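Long-range contacts in transcriptional regulator (TetR/AcrR family) (Bacillus halodurans, PDB 5GP9), which probably represses genes of fatty acid degradation by binding their operator DNA as a TetR-family regulator that responds to a fatty-acyl effector: residues 82-87 against 178-183; 89-94 against 161-166. One frame throughout, in Å; residues are numbered along the deposited sequence.

Contact 1 of 2, residues 82-87 against 178-183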
# COMPACT_ATOMS: atom_id res chain seq x y z
N LYS A 82 -9.66 -1.62 22.10
CA LYS A 82 -9.25 -2.73 21.23
C LYS A 82 -8.61 -2.23 19.91
O LYS A 82 -7.63 -2.83 19.42
CB LYS A 82 -10.41 -3.64 20.97
CG LYS A 82 -10.80 -4.40 22.22
CD LYS A 82 -11.76 -5.50 21.82
CE LYS A 82 -12.27 -6.25 23.05
NZ LYS A 82 -13.21 -7.31 22.61
N LEU A 83 -9.20 -1.19 19.33
CA LEU A 83 -8.61 -0.58 18.12
C LEU A 83 -7.23 0.01 18.52
O LEU A 83 -6.25 -0.11 17.76
CB LEU A 83 -9.52 0.49 17.47
CG LEU A 83 -8.99 1.16 16.15
CD1 LEU A 83 -8.75 0.10 15.10
CD2 LEU A 83 -9.99 2.16 15.62
N LYS A 84 -7.11 0.62 19.71
CA LYS A 84 -5.89 1.20 20.09
C LYS A 84 -4.84 0.12 20.29
O LYS A 84 -3.74 0.34 19.85
CB LYS A 84 -6.01 2.10 21.35
CG LYS A 84 -4.70 2.82 21.67
CD LYS A 84 -4.79 3.75 22.90
CE LYS A 84 -5.62 5.01 22.65
NZ LYS A 84 -5.00 5.94 21.66
N ILE A 85 -5.23 -1.05 20.85
CA ILE A 85 -4.39 -2.23 20.99
C ILE A 85 -3.86 -2.76 19.65
O ILE A 85 -2.67 -3.06 19.50
CB ILE A 85 -5.14 -3.37 21.72
CG1 ILE A 85 -5.17 -3.02 23.23
CG2 ILE A 85 -4.47 -4.73 21.53
CD1 ILE A 85 -6.03 -3.95 24.08
N LEU A 86 -4.74 -2.72 18.67
CA LEU A 86 -4.38 -3.19 17.32
C LEU A 86 -3.39 -2.22 16.68
O LEU A 86 -2.35 -2.68 16.18
CB LEU A 86 -5.63 -3.38 16.44
CG LEU A 86 -5.38 -3.97 15.04
CD1 LEU A 86 -6.45 -4.98 14.62
CD2 LEU A 86 -5.32 -2.78 14.11
N VAL A 87 -3.64 -0.92 16.72
CA VAL A 87 -2.69 0.07 16.16
C VAL A 87 -1.32 -0.01 16.85
O VAL A 87 -0.27 -0.02 16.24
CB VAL A 87 -3.30 1.47 16.24
CG1 VAL A 87 -2.35 2.53 15.79
CG2 VAL A 87 -4.60 1.50 15.37
N ALA A 178 5.30 6.69 18.41
CA ALA A 178 4.73 8.03 18.73
C ALA A 178 3.48 8.43 17.90
O ALA A 178 2.81 9.43 18.17
CB ALA A 178 5.80 9.08 18.55
N LEU A 179 3.20 7.66 16.84
CA LEU A 179 2.02 7.94 15.97
C LEU A 179 0.77 7.10 16.33
O LEU A 179 -0.31 7.31 15.80
CB LEU A 179 2.43 7.67 14.54
CG LEU A 179 3.57 8.51 14.07
CD1 LEU A 179 3.84 8.11 12.62
CD2 LEU A 179 3.21 10.00 14.14
N VAL A 180 0.91 6.20 17.30
CA VAL A 180 -0.17 5.34 17.72
C VAL A 180 -1.39 6.14 18.08
O VAL A 180 -2.46 5.89 17.54
CB VAL A 180 0.25 4.37 18.87
CG1 VAL A 180 -0.94 3.60 19.46
CG2 VAL A 180 1.22 3.29 18.38
N LYS A 181 -1.26 7.09 19.01
CA LYS A 181 -2.45 7.82 19.43
C LYS A 181 -3.03 8.63 18.31
O LYS A 181 -4.24 8.52 18.10
CB LYS A 181 -2.19 8.62 20.71
CG LYS A 181 -3.30 9.54 21.13
CD LYS A 181 -2.77 10.48 22.21
CE LYS A 181 -3.74 11.55 22.64
NZ LYS A 181 -4.63 11.04 23.70
N PRO A 182 -2.24 9.45 17.60
CA PRO A 182 -2.86 10.23 16.53
C PRO A 182 -3.49 9.40 15.39
O PRO A 182 -4.53 9.81 14.88
CB PRO A 182 -1.75 11.13 16.02
CG PRO A 182 -0.53 10.74 16.69
CD PRO A 182 -0.83 9.84 17.83
N VAL A 183 -2.92 8.24 15.08
CA VAL A 183 -3.53 7.41 13.97
C VAL A 183 -4.85 6.84 14.44
O VAL A 183 -5.82 6.91 13.75
CB VAL A 183 -2.57 6.30 13.51
CG1 VAL A 183 -3.29 5.30 12.64
CG2 VAL A 183 -1.36 6.88 12.80
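Val87 drives one methyl, CG1, into the first turn of helix 180-189, where Val180 and Val183 receive it. With this methyl anti to the backbone N (chi1 175°), Val87 CG1 lies 3.8 Å from Val180 O, so it packs against the backbone of the turn as well as against side chains. Val180 answers with its own CG1, 4.1 Å from Val87 CG1, and the CG1 of Val183 lies 4.3 Å from the same Val87 methyl, one turn further along. At the outer margin Lys84 reaches over. Its chain is straight as far as CD, then bends at chi3 and chi4, which brings Lys84 NZ to 3.9 Å from Lys181 CA, while the two lysine side chains cross obliquely. Their ammonium groups stay apart, Lys84 NZ being 5.5 Å from Lys181 NZ; like charges at that spacing would be expected to repel mildly. The contact is thus a small valine cluster, edged by lysine, that joins two helices of the C-terminal regulatory domain. Leu160 of helix 149-169 packs on both Val87 and Val183, Leu86 turns to helix 113-139, and Leu151 of the second subunit packs on Val183.

Contact 2 of 2, residues 89-94 against 161-166. With PLM (palmitic acid), chain E.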
# COMPACT_ATOMS: atom_id res chain seq x y z
N MET A 89 0.02 -2.55 18.60
CA MET A 89 0.74 -3.79 18.28
C MET A 89 1.25 -3.86 16.84
O MET A 89 2.34 -4.37 16.62
CB MET A 89 -0.15 -5.00 18.56
CG MET A 89 -0.38 -5.25 20.04
SD MET A 89 1.13 -5.91 20.84
CE MET A 89 1.55 -7.26 19.75
N HIS A 90 0.53 -3.32 15.86
CA HIS A 90 1.06 -3.23 14.52
C HIS A 90 2.35 -2.44 14.46
O HIS A 90 3.35 -2.86 13.88
CB HIS A 90 -0.07 -2.67 13.58
CG HIS A 90 0.24 -2.68 12.10
ND1 HIS A 90 -0.68 -3.07 11.16
CD2 HIS A 90 1.36 -2.37 11.41
CE1 HIS A 90 -0.16 -2.92 9.95
NE2 HIS A 90 1.08 -2.53 10.07
N PHE A 91 2.34 -1.26 15.09
CA PHE A 91 3.44 -0.32 15.00
C PHE A 91 4.58 -0.91 15.88
O PHE A 91 5.77 -0.81 15.47
CB PHE A 91 3.00 1.09 15.49
CG PHE A 91 2.23 1.90 14.44
CD1 PHE A 91 1.82 1.34 13.23
CD2 PHE A 91 1.85 3.16 14.71
CE1 PHE A 91 1.11 2.08 12.30
CE2 PHE A 91 1.12 3.91 13.85
CZ PHE A 91 0.72 3.37 12.62
N LYS A 92 4.20 -1.46 17.03
CA LYS A 92 5.21 -2.01 17.98
C LYS A 92 6.04 -3.11 17.35
O LYS A 92 7.27 -3.14 17.46
CB LYS A 92 4.48 -2.51 19.23
CG LYS A 92 5.28 -3.17 20.33
CD LYS A 92 4.51 -4.38 20.90
CE LYS A 92 5.40 -5.40 21.60
NZ LYS A 92 6.66 -5.74 20.86
N GLN A 93 5.37 -4.04 16.71
CA GLN A 93 6.05 -5.19 16.12
C GLN A 93 7.07 -4.76 15.06
O GLN A 93 8.12 -5.34 14.96
CB GLN A 93 5.07 -6.23 15.59
CG GLN A 93 4.02 -6.66 16.61
CD GLN A 93 4.31 -7.88 17.41
OE1 GLN A 93 4.05 -9.00 16.97
NE2 GLN A 93 4.77 -7.67 18.64
N LEU A 94 6.76 -3.78 14.24
CA LEU A 94 7.68 -3.37 13.26
C LEU A 94 8.79 -2.40 13.83
O LEU A 94 9.97 -2.36 13.35
CB LEU A 94 6.91 -2.76 12.11
CG LEU A 94 6.18 -3.87 11.33
CD1 LEU A 94 5.17 -3.26 10.37
CD2 LEU A 94 7.19 -4.81 10.60
N ASP A 161 -0.66 0.70 7.02
CA ASP A 161 0.38 0.27 6.13
C ASP A 161 1.10 1.40 5.50
O ASP A 161 2.34 1.37 5.32
CB ASP A 161 -0.22 -0.67 5.04
CG ASP A 161 0.81 -1.57 4.39
OD1 ASP A 161 1.69 -2.20 5.00
OD2 ASP A 161 0.83 -1.54 3.13
N GLU A 162 0.39 2.44 5.09
CA GLU A 162 0.95 3.60 4.51
C GLU A 162 1.81 4.39 5.49
O GLU A 162 2.89 4.83 5.14
CB GLU A 162 -0.11 4.48 3.89
CG GLU A 162 0.34 5.73 3.18
CD GLU A 162 1.02 5.46 1.82
OE1 GLU A 162 0.89 4.35 1.31
OE2 GLU A 162 1.67 6.36 1.33
N VAL A 163 1.34 4.52 6.73
CA VAL A 163 2.14 5.20 7.78
C VAL A 163 3.46 4.42 7.97
O VAL A 163 4.54 5.00 7.91
CB VAL A 163 1.33 5.31 9.07
CG1 VAL A 163 2.26 5.78 10.24
CG2 VAL A 163 0.15 6.20 8.85
N VAL A 164 3.42 3.10 8.11
CA VAL A 164 4.64 2.27 8.32
C VAL A 164 5.58 2.39 7.11
O VAL A 164 6.80 2.55 7.29
CB VAL A 164 4.32 0.75 8.59
CG1 VAL A 164 5.64 -0.02 8.74
CG2 VAL A 164 3.42 0.62 9.83
N THR A 165 5.03 2.35 5.88
CA THR A 165 5.87 2.49 4.71
C THR A 165 6.60 3.79 4.67
O THR A 165 7.79 3.85 4.29
CB THR A 165 5.11 2.23 3.42
OG1 THR A 165 4.77 0.85 3.42
CG2 THR A 165 5.91 2.54 2.22
N ASN A 166 5.93 4.87 5.05
CA ASN A 166 6.57 6.13 5.04
C ASN A 166 7.75 6.22 6.05
O ASN A 166 8.77 6.82 5.73
CB ASN A 166 5.53 7.23 5.21
CG ASN A 166 4.91 7.59 3.84
OD1 ASN A 166 5.51 8.35 3.06
ND2 ASN A 166 3.79 6.97 3.49
C1 PLM E . -1.88 -4.35 -0.23
O1 PLM E . -2.03 -3.53 0.70
O2 PLM E . -2.28 -4.06 -1.35
C2 PLM E . -1.22 -5.72 -0.01
C3 PLM E . 0.26 -5.57 0.42
C4 PLM E . 1.11 -6.86 0.44
C5 PLM E . 1.61 -7.50 1.77
C6 PLM E . 1.53 -6.61 3.01
C7 PLM E . 2.34 -7.07 4.21
C8 PLM E . 2.27 -6.01 5.26
C9 PLM E . 1.49 -6.36 6.48
CA PLM E . 2.31 -6.04 7.67
CB PLM E . 1.39 -6.20 8.86
CC PLM E . 2.21 -5.95 10.11
CD PLM E . 3.44 -6.86 10.07
CE PLM E . 3.76 -7.68 11.30
CF PLM E . 4.46 -8.94 10.79
CG PLM E . 4.95 -9.69 11.98
O HOH W 1 2.54 -2.55 7.61
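The fatty-acid pocket of the C-terminal domain is bordered here, where His90 and Leu94 of helix 79-95 meet Val164 of helix 149-169 beside a bound palmitic acid. The two helical segments run nearly parallel, at 25°, the segment axes approaching to 11.0 Å, and side chains fill the gap. Val164 stands in the middle: its CG1 touches Leu94 CD1 at 3.7 Å, the two side chains crossing at about a right angle, while its CG2 packs on Phe91 CE1 at 3.7 Å. Phe91 CG stands anti to the carbonyl carbon (chi1 -81°); at the far end of the ring Phe91 CZ lies 3.7 Å from Val163 CG1, these side chains also crossing at about a right angle. The His90 ring presents one face to the lipid, with PLM CC 3.6 Å from His90 NE2 and offset toward the rim. In the plane of that ring, at its edge, a water sits 2.9 Å from His90 NE2 and donates to Asp161 OD1, bridging the helices on the pocket side. Both groups have further partners: Tyr126 OH is hydrogen-bonded to His90 ND1, Gln105 donates to Asp161 OD1, and Arg109 forms a salt bridge with Asp161 OD2. Helix 98-107 packs on Leu94 and Val164, helix 180-189 packs against Phe91, and Gln154 of the second subunit lies against Val163.

Helix 79-95 serves both contacts, whose centres are 10 Å apart, and Phe91 is shared packing surface between them. Its ring belongs to contact 2, yet Val180 CG2 of contact 1 packs on Phe91 CD2 at 3.7 Å, and Val183 CG2 lies 4.0 Å from Phe91 CE2. Leu179 CD1 adds a second join, 3.7 Å from Val163 CG1. The apolar core is therefore continuous from the valine cluster to the pocket wall. Contact 2 touches the palmitic acid directly; in contact 1 the side chain of Val87 remains about 11 Å from it. Both also touch the second subunit, so the packing around the lipid site runs on to the dimer interface.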